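Local structure of TlmII (Streptoalloteichus hindustanus, 4HVM) at residues 201-205 against 273-277; 276-280 against 357-363; 412-418 against 431-435. The protein belongs to the tallysomycin biosynthesis machinery as a condensation-domain relative that may bind phosphopantetheine, its precise role being undefined. All blocks are in the same frame, centred on the assembly; numbering follows the deposited sequence.

Contact 1: residues 201-205 against 273-277; sequences ALPVR and DSLYL
Here a loop packs beside the beginning of strand 274-282, in the six-stranded mixed sheet of a condensation-type fold. Residues 201-205, in the loop after helix 185-198, are extended beyond Ala201, with phi/psi of -60/127° at Leu202 and -61/154° at Pro203. The two backbones stay too far apart for strand pairing: the nearest CA pairs are Leu202-Tyr276 at 8.0 Å and Pro203-Ser274 at 7.8 Å, so the contact is made mainly through side chains. Tyr276, with chi1 m (-81°) and chi2 79°, presents its ring to the loop. Leu202, at an off-rotamer chi1 of -101°, lies over one face in a CH-pi contact, while Pro203 CD comes to 3.9 Å from Tyr276 CE1. The proline ring, CG-endo, also approaches Ser274, with Pro203 CG 4.1 Å from Ser274 O. Beyond it, Arg205 NH1 lies 3.8 Å from Leu275 CD1, and Arg205 NE forms a salt bridge with Asp358 OD1. Leu202 CG sits 4.1 Å from the Tyr276 ring centroid, 1° off the normal.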
loop_
_atom_site.group_PDB
_atom_site.type_symbol
_atom_site.label_atom_id
_atom_site.label_comp_id
_atom_site.label_asym_id
_atom_site.label_seq_id
_atom_site.Cartn_x
_atom_site.Cartn_y
_atom_site.Cartn_z
ATOM N N ALA A 201 -9.637 -19.246 -17.269
ATOM C CA ALA A 201 -9.402 -18.679 -18.593
ATOM C C ALA A 201 -8.257 -17.669 -18.612
ATOM O O ALA A 201 -7.863 -17.190 -19.674
ATOM C CB ALA A 201 -10.676 -18.047 -19.126
ATOM N N LEU A 202 -7.729 -17.343 -17.437
ATOM C CA LEU A 202 -6.613 -16.408 -17.339
ATOM C C LEU A 202 -5.397 -16.928 -18.098
ATOM O O LEU A 202 -4.961 -18.058 -17.877
ATOM C CB LEU A 202 -6.246 -16.156 -15.876
ATOM C CG LEU A 202 -6.749 -14.866 -15.227
ATOM C CD1 LEU A 202 -8.256 -14.752 -15.322
ATOM C CD2 LEU A 202 -6.306 -14.786 -13.777
ATOM N N PRO A 203 -4.846 -16.099 -18.998
ATOM C CA PRO A 203 -3.680 -16.460 -19.813
ATOM C C PRO A 203 -2.445 -16.770 -18.968
ATOM O O PRO A 203 -2.315 -16.272 -17.850
ATOM C CB PRO A 203 -3.444 -15.210 -20.665
ATOM C CG PRO A 203 -4.113 -14.102 -19.917
ATOM C CD PRO A 203 -5.303 -14.725 -19.264
ATOM N N VAL A 204 -1.549 -17.585 -19.514
ATOM C CA VAL A 204 -0.363 -18.029 -18.792
ATOM C C VAL A 204 0.802 -17.053 -18.938
ATOM O O VAL A 204 1.144 -16.641 -20.045
ATOM C CB VAL A 204 0.090 -19.423 -19.270
ATOM C CG1 VAL A 204 1.277 -19.907 -18.454
ATOM C CG2 VAL A 204 -1.060 -20.416 -19.182
ATOM N N ARG A 205 1.407 -16.694 -17.810
ATOM C CA ARG A 205 2.577 -15.822 -17.798
ATOM C C ARG A 205 3.571 -16.248 -16.719
ATOM O O ARG A 205 4.571 -16.906 -17.006
ATOM C CB ARG A 205 2.160 -14.366 -17.581
ATOM C CG ARG A 205 1.882 -13.599 -18.859
ATOM C CD ARG A 205 1.392 -12.198 -18.543
ATOM N NE ARG A 205 2.362 -11.446 -17.750
ATOM C CZ ARG A 205 3.287 -10.642 -18.266
ATOM N NH1 ARG A 205 3.372 -10.483 -19.578
ATOM N NH2 ARG A 205 4.128 -9.995 -17.470
ATOM N N ASP A 273 -3.801 -10.418 -27.021
ATOM C CA ASP A 273 -5.046 -10.757 -26.341
ATOM C C ASP A 273 -5.329 -9.811 -25.170
ATOM O O ASP A 273 -5.836 -8.702 -25.361
ATOM C CB ASP A 273 -5.014 -12.212 -25.860
ATOM C CG ASP A 273 -6.386 -12.732 -25.471
ATOM O OD1 ASP A 273 -7.362 -12.428 -26.191
ATOM O OD2 ASP A 273 -6.485 -13.445 -24.448
ATOM N N SER A 274 -5.004 -10.254 -23.958
ATOM C CA SER A 274 -5.229 -9.443 -22.764
ATOM C C SER A 274 -4.122 -9.616 -21.725
ATOM O O SER A 274 -3.352 -10.577 -21.770
ATOM C CB SER A 274 -6.587 -9.764 -22.137
ATOM O OG SER A 274 -6.599 -11.069 -21.592
ATOM N N LEU A 275 -4.066 -8.676 -20.785
ATOM C CA LEU A 275 -3.045 -8.651 -19.745
ATOM C C LEU A 275 -3.683 -8.371 -18.384
ATOM O O LEU A 275 -4.490 -7.449 -18.248
ATOM C CB LEU A 275 -2.005 -7.578 -20.067
ATOM C CG LEU A 275 -0.868 -7.378 -19.067
ATOM C CD1 LEU A 275 0.110 -8.543 -19.110
ATOM C CD2 LEU A 275 -0.156 -6.062 -19.324
ATOM N N TYR A 276 -3.322 -9.160 -17.377
ATOM C CA TYR A 276 -3.931 -9.020 -16.054
ATOM C C TYR A 276 -3.018 -8.376 -15.018
ATOM O O TYR A 276 -1.879 -8.793 -14.826
ATOM C CB TYR A 276 -4.447 -10.367 -15.550
ATOM C CG TYR A 276 -5.785 -10.724 -16.141
ATOM C CD1 TYR A 276 -5.881 -11.244 -17.426
ATOM C CD2 TYR A 276 -6.955 -10.527 -15.423
ATOM C CE1 TYR A 276 -7.107 -11.566 -17.976
ATOM C CE2 TYR A 276 -8.184 -10.844 -15.960
ATOM C CZ TYR A 276 -8.257 -11.363 -17.235
ATOM O OH TYR A 276 -9.488 -11.676 -17.763
ATOM N N LEU A 277 -3.543 -7.357 -14.346
ATOM C CA LEU A 277 -2.777 -6.581 -13.381
ATOM C C LEU A 277 -3.375 -6.680 -11.983
ATOM O O LEU A 277 -4.436 -7.271 -11.787
ATOM C CB LEU A 277 -2.717 -5.110 -13.798
ATOM C CG LEU A 277 -1.870 -4.666 -14.991
ATOM C CD1 LEU A 277 -2.428 -5.144 -16.329
ATOM C CD2 LEU A 277 -1.735 -3.151 -14.991
#

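Contact 2: residues 276-280 against 357-363; sequences YLSTE and WDVAVHL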
loop_
_atom_site.group_PDB
_atom_site.type_symbol
_atom_site.label_atom_id
_atom_site.label_comp_id
_atom_site.label_asym_id
_atom_site.label_seq_id
_atom_site.Cartn_x
_atom_site.Cartn_y
_atom_site.Cartn_z
ATOM N N TYR A 276 -3.322 -9.160 -17.377
ATOM C CA TYR A 276 -3.931 -9.020 -16.054
ATOM C C TYR A 276 -3.018 -8.376 -15.018
ATOM O O TYR A 276 -1.879 -8.793 -14.826
ATOM C CB TYR A 276 -4.447 -10.367 -15.550
ATOM C CG TYR A 276 -5.785 -10.724 -16.141
ATOM C CD1 TYR A 276 -5.881 -11.244 -17.426
ATOM C CD2 TYR A 276 -6.955 -10.527 -15.423
ATOM C CE1 TYR A 276 -7.107 -11.566 -17.976
ATOM C CE2 TYR A 276 -8.184 -10.844 -15.960
ATOM C CZ TYR A 276 -8.257 -11.363 -17.235
ATOM O OH TYR A 276 -9.488 -11.676 -17.763
ATOM N N LEU A 277 -3.543 -7.357 -14.346
ATOM C CA LEU A 277 -2.777 -6.581 -13.381
ATOM C C LEU A 277 -3.375 -6.680 -11.983
ATOM O O LEU A 277 -4.436 -7.271 -11.787
ATOM C CB LEU A 277 -2.717 -5.110 -13.798
ATOM C CG LEU A 277 -1.870 -4.666 -14.991
ATOM C CD1 LEU A 277 -2.428 -5.144 -16.329
ATOM C CD2 LEU A 277 -1.735 -3.151 -14.991
ATOM N N SER A 278 -2.691 -6.083 -11.016
ATOM C CA SER A 278 -3.191 -6.015 -9.652
ATOM C C SER A 278 -2.992 -4.612 -9.090
ATOM O O SER A 278 -1.923 -4.022 -9.242
ATOM C CB SER A 278 -2.479 -7.037 -8.766
ATOM O OG SER A 278 -2.828 -6.859 -7.404
ATOM N N THR A 279 -4.023 -4.078 -8.446
ATOM C CA THR A 279 -3.911 -2.779 -7.793
ATOM C C THR A 279 -4.727 -2.761 -6.508
ATOM O O THR A 279 -5.605 -3.601 -6.314
ATOM C CB THR A 279 -4.372 -1.633 -8.716
ATOM O OG1 THR A 279 -4.071 -0.369 -8.109
ATOM C CG2 THR A 279 -5.865 -1.723 -8.985
ATOM N N GLU A 280 -4.442 -1.802 -5.632
ATOM C CA GLU A 280 -5.165 -1.701 -4.369
ATOM C C GLU A 280 -6.410 -0.827 -4.488
ATOM O O GLU A 280 -6.523 -0.003 -5.395
ATOM C CB GLU A 280 -4.254 -1.175 -3.257
ATOM C CG GLU A 280 -3.212 -2.174 -2.791
ATOM C CD GLU A 280 -1.813 -1.809 -3.239
ATOM O OE1 GLU A 280 -1.417 -0.639 -3.051
ATOM O OE2 GLU A 280 -1.113 -2.694 -3.776
ATOM N N TRP A 357 -1.345 -12.890 -12.625
ATOM C CA TRP A 357 -1.511 -11.439 -12.614
ATOM C C TRP A 357 -0.253 -10.784 -12.048
ATOM O O TRP A 357 -0.304 -10.056 -11.059
ATOM C CB TRP A 357 -2.766 -11.014 -11.835
ATOM C CG TRP A 357 -2.931 -11.640 -10.473
ATOM C CD1 TRP A 357 -2.322 -11.257 -9.313
ATOM C CD2 TRP A 357 -3.783 -12.741 -10.131
ATOM N NE1 TRP A 357 -2.728 -12.059 -8.275
ATOM C CE2 TRP A 357 -3.626 -12.977 -8.750
ATOM C CE3 TRP A 357 -4.658 -13.553 -10.858
ATOM C CZ2 TRP A 357 -4.312 -13.992 -8.084
ATOM C CZ3 TRP A 357 -5.338 -14.559 -10.194
ATOM C CH2 TRP A 357 -5.161 -14.769 -8.822
ATOM N N ASP A 358 0.873 -11.043 -12.708
ATOM C CA ASP A 358 2.195 -10.704 -12.180
ATOM C C ASP A 358 2.630 -9.254 -12.395
ATOM O O ASP A 358 3.823 -8.947 -12.365
ATOM C CB ASP A 358 3.252 -11.654 -12.753
ATOM C CG ASP A 358 3.336 -11.582 -14.263
ATOM O OD1 ASP A 358 2.395 -11.032 -14.873
ATOM O OD2 ASP A 358 4.331 -12.072 -14.839
ATOM N N VAL A 359 1.669 -8.364 -12.606
ATOM C CA VAL A 359 1.966 -6.940 -12.675
ATOM C C VAL A 359 1.203 -6.199 -11.587
ATOM O O VAL A 359 -0.028 -6.211 -11.562
ATOM C CB VAL A 359 1.600 -6.344 -14.045
ATOM C CG1 VAL A 359 1.902 -4.855 -14.067
ATOM C CG2 VAL A 359 2.351 -7.066 -15.155
ATOM N N ALA A 360 1.936 -5.562 -10.681
ATOM C CA ALA A 360 1.317 -4.854 -9.569
ATOM C C ALA A 360 1.530 -3.351 -9.670
ATOM O O ALA A 360 2.658 -2.883 -9.806
ATOM C CB ALA A 360 1.852 -5.374 -8.243
ATOM N N VAL A 361 0.434 -2.601 -9.609
ATOM C CA VAL A 361 0.489 -1.147 -9.590
ATOM C C VAL A 361 -0.119 -0.651 -8.289
ATOM O O VAL A 361 -1.243 -1.014 -7.952
ATOM C CB VAL A 361 -0.285 -0.542 -10.764
ATOM C CG1 VAL A 361 -0.205 0.973 -10.722
ATOM C CG2 VAL A 361 0.261 -1.075 -12.078
ATOM N N HIS A 362 0.621 0.173 -7.557
ATOM C CA HIS A 362 0.183 0.599 -6.231
ATOM C C HIS A 362 -0.414 2.007 -6.206
ATOM O O HIS A 362 -0.530 2.663 -7.245
ATOM C CB HIS A 362 1.330 0.464 -5.226
ATOM C CG HIS A 362 1.913 -0.914 -5.166
ATOM N ND1 HIS A 362 1.238 -1.985 -4.620
ATOM C CD2 HIS A 362 3.104 -1.399 -5.594
ATOM C CE1 HIS A 362 1.988 -3.069 -4.709
ATOM N NE2 HIS A 362 3.125 -2.741 -5.296
ATOM N N LEU A 363 -0.791 2.448 -5.010
ATOM C CA LEU A 363 -1.516 3.701 -4.814
ATOM C C LEU A 363 -2.828 3.689 -5.595
ATOM O O LEU A 363 -3.484 2.652 -5.705
ATOM C CB LEU A 363 -0.668 4.914 -5.211
ATOM C CG LEU A 363 -1.214 6.255 -4.714
ATOM C CD1 LEU A 363 -0.767 6.519 -3.277
ATOM C CD2 LEU A 363 -0.817 7.398 -5.638
#
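The shortest polar contact joins two side chains: His362 ND1 donates to Glu280 OE2 at 2.6 Å, the carboxylate oxygen lying near the plane of the imidazole. His362 NE2 is bound in turn to Asp418, so the ring spans acidic groups from two strands. Main-chain pairing is regular only at Ser278, which faces Ala360 at a CA-CA distance of 4.7 Å. As expected for parallel strands, Ser278 bonds to the residues on both sides of its partner: Ser278 N to Val359 O at 2.7 Å and Val361 N to Ser278 O at 2.8 Å. At the C-terminal end Glu280 N is 4.0 Å from Val361 O, and that carbonyl instead accepts from the Thr279 hydroxyl, OG1 to O 2.9 Å. At the other end Tyr276 O is 4.2 Å from Val359 N, and Trp357 CA makes a CA-H...O contact of 3.5 Å with Tyr276 O.

The axes of segments 276-280 and 359-361 approach to 4.6 Å at closest, with their directions 29° apart. Leu277, Thr279, Val359 and Val361 share a face covered by helix 241-255; there Leu277 CG is 3.9 Å from Val359 CG1 and Leu277 CD2 is 4.1 Å from Val361 CG2. Ser278 and Ala360 occupy the reverse face. Near the N-terminal ends, Tyr276 CB packs 4.1 Å from Trp357 CB, and the indole NE1 is taken by Tyr335. A short parallel ladder with a largely apolar face under a helix is a layered alpha/beta arrangement, consistent with the chloramphenicol acetyltransferase-like fold of condensation domains.

Contact 3: residues 412-418 against 431-435; sequences WDGTTTD and VLDQR
The open end of a beta hairpin of strands 417-424 and 427-434 lies here, where a turn enters the first strand and a cation-pi stack joins the segments flanking the two strands. The register is antiparallel: Thr417 opposes Gln434 in a non-hydrogen-bonded pair and Asp418 opposes Asp433 in a hydrogen-bonded one, both with CA atoms 4.8 Å apart. Asp418 N donates to Asp433 O at 2.8 Å and Asp433 N to Asp418 O at 2.7 Å. One step outward, Arg435 N reaches Thr416 O at 2.9 Å.

Ahead of the strand, Asp413 OD1 accepts from Thr415 N (3.0 Å) and from Thr415 OG1 (2.9 Å), the former defining an Asx turn. Gly414 sits at phi/psi 108/-3°, where a CB would press on the Asp413 carbonyl. Trp412, chi1 t (172°), folds back so that its NE1 donates to Thr415 O at 2.9 Å. Arg435, with chi1 m and chi2 and chi3 t, extends across and lays its guanidinium flat on the indole, planes at 8°, with CZ 3.6 Å from the centroid of the five-membered ring of Trp412.

Thr417 and Gln434 share one face, and Thr417 CG2 meets Leu432 CD1 at 3.9 Å near helix 445-459. On the other face Asp418 OD1 comes within 4.0 Å of Asp433 OD2; the two acids also have outside partners, His362 for Asp418 and Thr217 for Asp433. This is an antiparallel hairpin inside a mixed sheet, its entry shaped by an Asx turn.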
loop_
_atom_site.group_PDB
_atom_site.type_symbol
_atom_site.label_atom_id
_atom_site.label_comp_id
_atom_site.label_asym_id
_atom_site.label_seq_id
_atom_site.Cartn_x
_atom_site.Cartn_y
_atom_site.Cartn_z
ATOM N N TRP A 412 8.038 -15.602 -2.469
ATOM C CA TRP A 412 7.759 -14.677 -3.564
ATOM C C TRP A 412 6.468 -15.071 -4.280
ATOM O O TRP A 412 6.298 -16.229 -4.656
ATOM C CB TRP A 412 8.947 -14.660 -4.531
ATOM C CG TRP A 412 8.721 -13.892 -5.794
ATOM C CD1 TRP A 412 8.296 -12.603 -5.905
ATOM C CD2 TRP A 412 8.940 -14.361 -7.130
ATOM N NE1 TRP A 412 8.222 -12.243 -7.230
ATOM C CE2 TRP A 412 8.613 -13.305 -8.003
ATOM C CE3 TRP A 412 9.374 -15.574 -7.674
ATOM C CZ2 TRP A 412 8.705 -13.424 -9.388
ATOM C CZ3 TRP A 412 9.465 -15.691 -9.049
ATOM C CH2 TRP A 412 9.132 -14.622 -9.891
ATOM N N ASP A 413 5.561 -14.113 -4.466
ATOM C CA ASP A 413 4.235 -14.421 -5.009
ATOM C C ASP A 413 4.198 -14.577 -6.528
ATOM O O ASP A 413 3.196 -15.024 -7.085
ATOM C CB ASP A 413 3.175 -13.406 -4.542
ATOM C CG ASP A 413 3.447 -11.986 -5.028
ATOM O OD1 ASP A 413 4.396 -11.777 -5.813
ATOM O OD2 ASP A 413 2.693 -11.073 -4.624
ATOM N N GLY A 414 5.285 -14.201 -7.193
ATOM C CA GLY A 414 5.378 -14.366 -8.631
ATOM C C GLY A 414 5.288 -13.070 -9.410
ATOM O O GLY A 414 5.407 -13.072 -10.637
ATOM N N THR A 415 5.073 -11.961 -8.708
ATOM C CA THR A 415 5.005 -10.657 -9.356
ATOM C C THR A 415 6.358 -10.297 -9.959
ATOM O O THR A 415 7.377 -10.299 -9.267
ATOM C CB THR A 415 4.565 -9.554 -8.378
ATOM O OG1 THR A 415 3.309 -9.914 -7.788
ATOM C CG2 THR A 415 4.416 -8.222 -9.104
ATOM N N THR A 416 6.364 -10.005 -11.256
ATOM C CA THR A 416 7.604 -9.705 -11.963
ATOM C C THR A 416 7.792 -8.214 -12.213
ATOM O O THR A 416 8.919 -7.736 -12.323
ATOM C CB THR A 416 7.698 -10.459 -13.302
ATOM O OG1 THR A 416 6.558 -10.148 -14.115
ATOM C CG2 THR A 416 7.761 -11.958 -13.057
ATOM N N THR A 417 6.689 -7.483 -12.310
ATOM C CA THR A 417 6.749 -6.037 -12.482
ATOM C C THR A 417 5.971 -5.346 -11.369
ATOM O O THR A 417 4.743 -5.430 -11.309
ATOM C CB THR A 417 6.196 -5.601 -13.853
ATOM O OG1 THR A 417 6.958 -6.219 -14.898
ATOM C CG2 THR A 417 6.269 -4.088 -14.005
ATOM N N ASP A 418 6.696 -4.671 -10.482
ATOM C CA ASP A 418 6.084 -3.964 -9.366
ATOM C C ASP A 418 6.295 -2.460 -9.514
ATOM O O ASP A 418 7.427 -1.991 -9.619
ATOM C CB ASP A 418 6.673 -4.451 -8.043
ATOM C CG ASP A 418 5.818 -4.078 -6.851
ATOM O OD1 ASP A 418 5.861 -2.901 -6.431
ATOM O OD2 ASP A 418 5.105 -4.965 -6.336
ATOM N N VAL A 431 8.786 4.289 -8.559
ATOM C CA VAL A 431 9.750 3.259 -8.189
ATOM C C VAL A 431 9.380 1.916 -8.813
ATOM O O VAL A 431 8.311 1.368 -8.544
ATOM C CB VAL A 431 9.861 3.102 -6.664
ATOM C CG1 VAL A 431 10.939 2.094 -6.321
ATOM C CG2 VAL A 431 10.159 4.441 -6.011
ATOM N N LEU A 432 10.273 1.390 -9.646
ATOM C CA LEU A 432 10.000 0.164 -10.394
ATOM C C LEU A 432 10.836 -1.001 -9.892
ATOM O O LEU A 432 12.058 -0.900 -9.797
ATOM C CB LEU A 432 10.268 0.374 -11.885
ATOM C CG LEU A 432 10.210 -0.866 -12.775
ATOM C CD1 LEU A 432 8.786 -1.385 -12.884
ATOM C CD2 LEU A 432 10.783 -0.565 -14.153
ATOM N N ASP A 433 10.171 -2.110 -9.581
ATOM C CA ASP A 433 10.850 -3.330 -9.157
ATOM C C ASP A 433 10.600 -4.433 -10.180
ATOM O O ASP A 433 9.475 -4.903 -10.330
ATOM C CB ASP A 433 10.355 -3.764 -7.775
ATOM C CG ASP A 433 10.700 -2.760 -6.690
ATOM O OD1 ASP A 433 11.847 -2.265 -6.675
ATOM O OD2 ASP A 433 9.820 -2.453 -5.860
ATOM N N GLN A 434 11.647 -4.844 -10.888
ATOM C CA GLN A 434 11.493 -5.822 -11.962
ATOM C C GLN A 434 12.269 -7.113 -11.741
ATOM O O GLN A 434 13.235 -7.152 -10.983
ATOM C CB GLN A 434 11.892 -5.214 -13.308
ATOM C CG GLN A 434 10.837 -4.312 -13.906
ATOM C CD GLN A 434 10.721 -4.471 -15.410
ATOM O OE1 GLN A 434 9.759 -5.054 -15.912
ATOM N NE2 GLN A 434 11.700 -3.947 -16.137
ATOM N N ARG A 435 11.819 -8.167 -12.412
ATOM C CA ARG A 435 12.545 -9.427 -12.479
ATOM C C ARG A 435 12.503 -9.906 -13.926
ATOM O O ARG A 435 11.492 -10.448 -14.375
ATOM C CB ARG A 435 11.915 -10.470 -11.555
ATOM C CG ARG A 435 11.782 -10.021 -10.110
ATOM C CD ARG A 435 11.471 -11.184 -9.185
ATOM N NE ARG A 435 11.252 -10.729 -7.815
ATOM C CZ ARG A 435 11.596 -11.417 -6.731
ATOM N NH1 ARG A 435 12.186 -12.599 -6.849
ATOM N NH2 ARG A 435 11.354 -10.917 -5.526
#

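Overall arrangement
All three contacts reach one mixed sheet, ordered 216-223, 427-434, 417-424, 359-361, 274-282, 297-305. Contact 3 joins the second and third of these strands and contact 2 the fourth and fifth, their centres about 10 Å apart; Ala360 N to Thr417 O, 2.9 Å, is a probable hydrogen bond linking them. Contact 1 sets a preceding loop beside the start of strand 274-282. Its centre lies about 13 Å from that of contact 2 and about 16 Å from that of contact 3. Arg205 NE to Asp358 OD1, 2.9 Å, is a salt bridge tying that loop to the residue just before strand 359-361. Contact 2 begins where contact 1 ends, sharing Tyr276 and Leu277; contact 3 follows, its hairpin lying between the earlier strands 216-223 and 359-361.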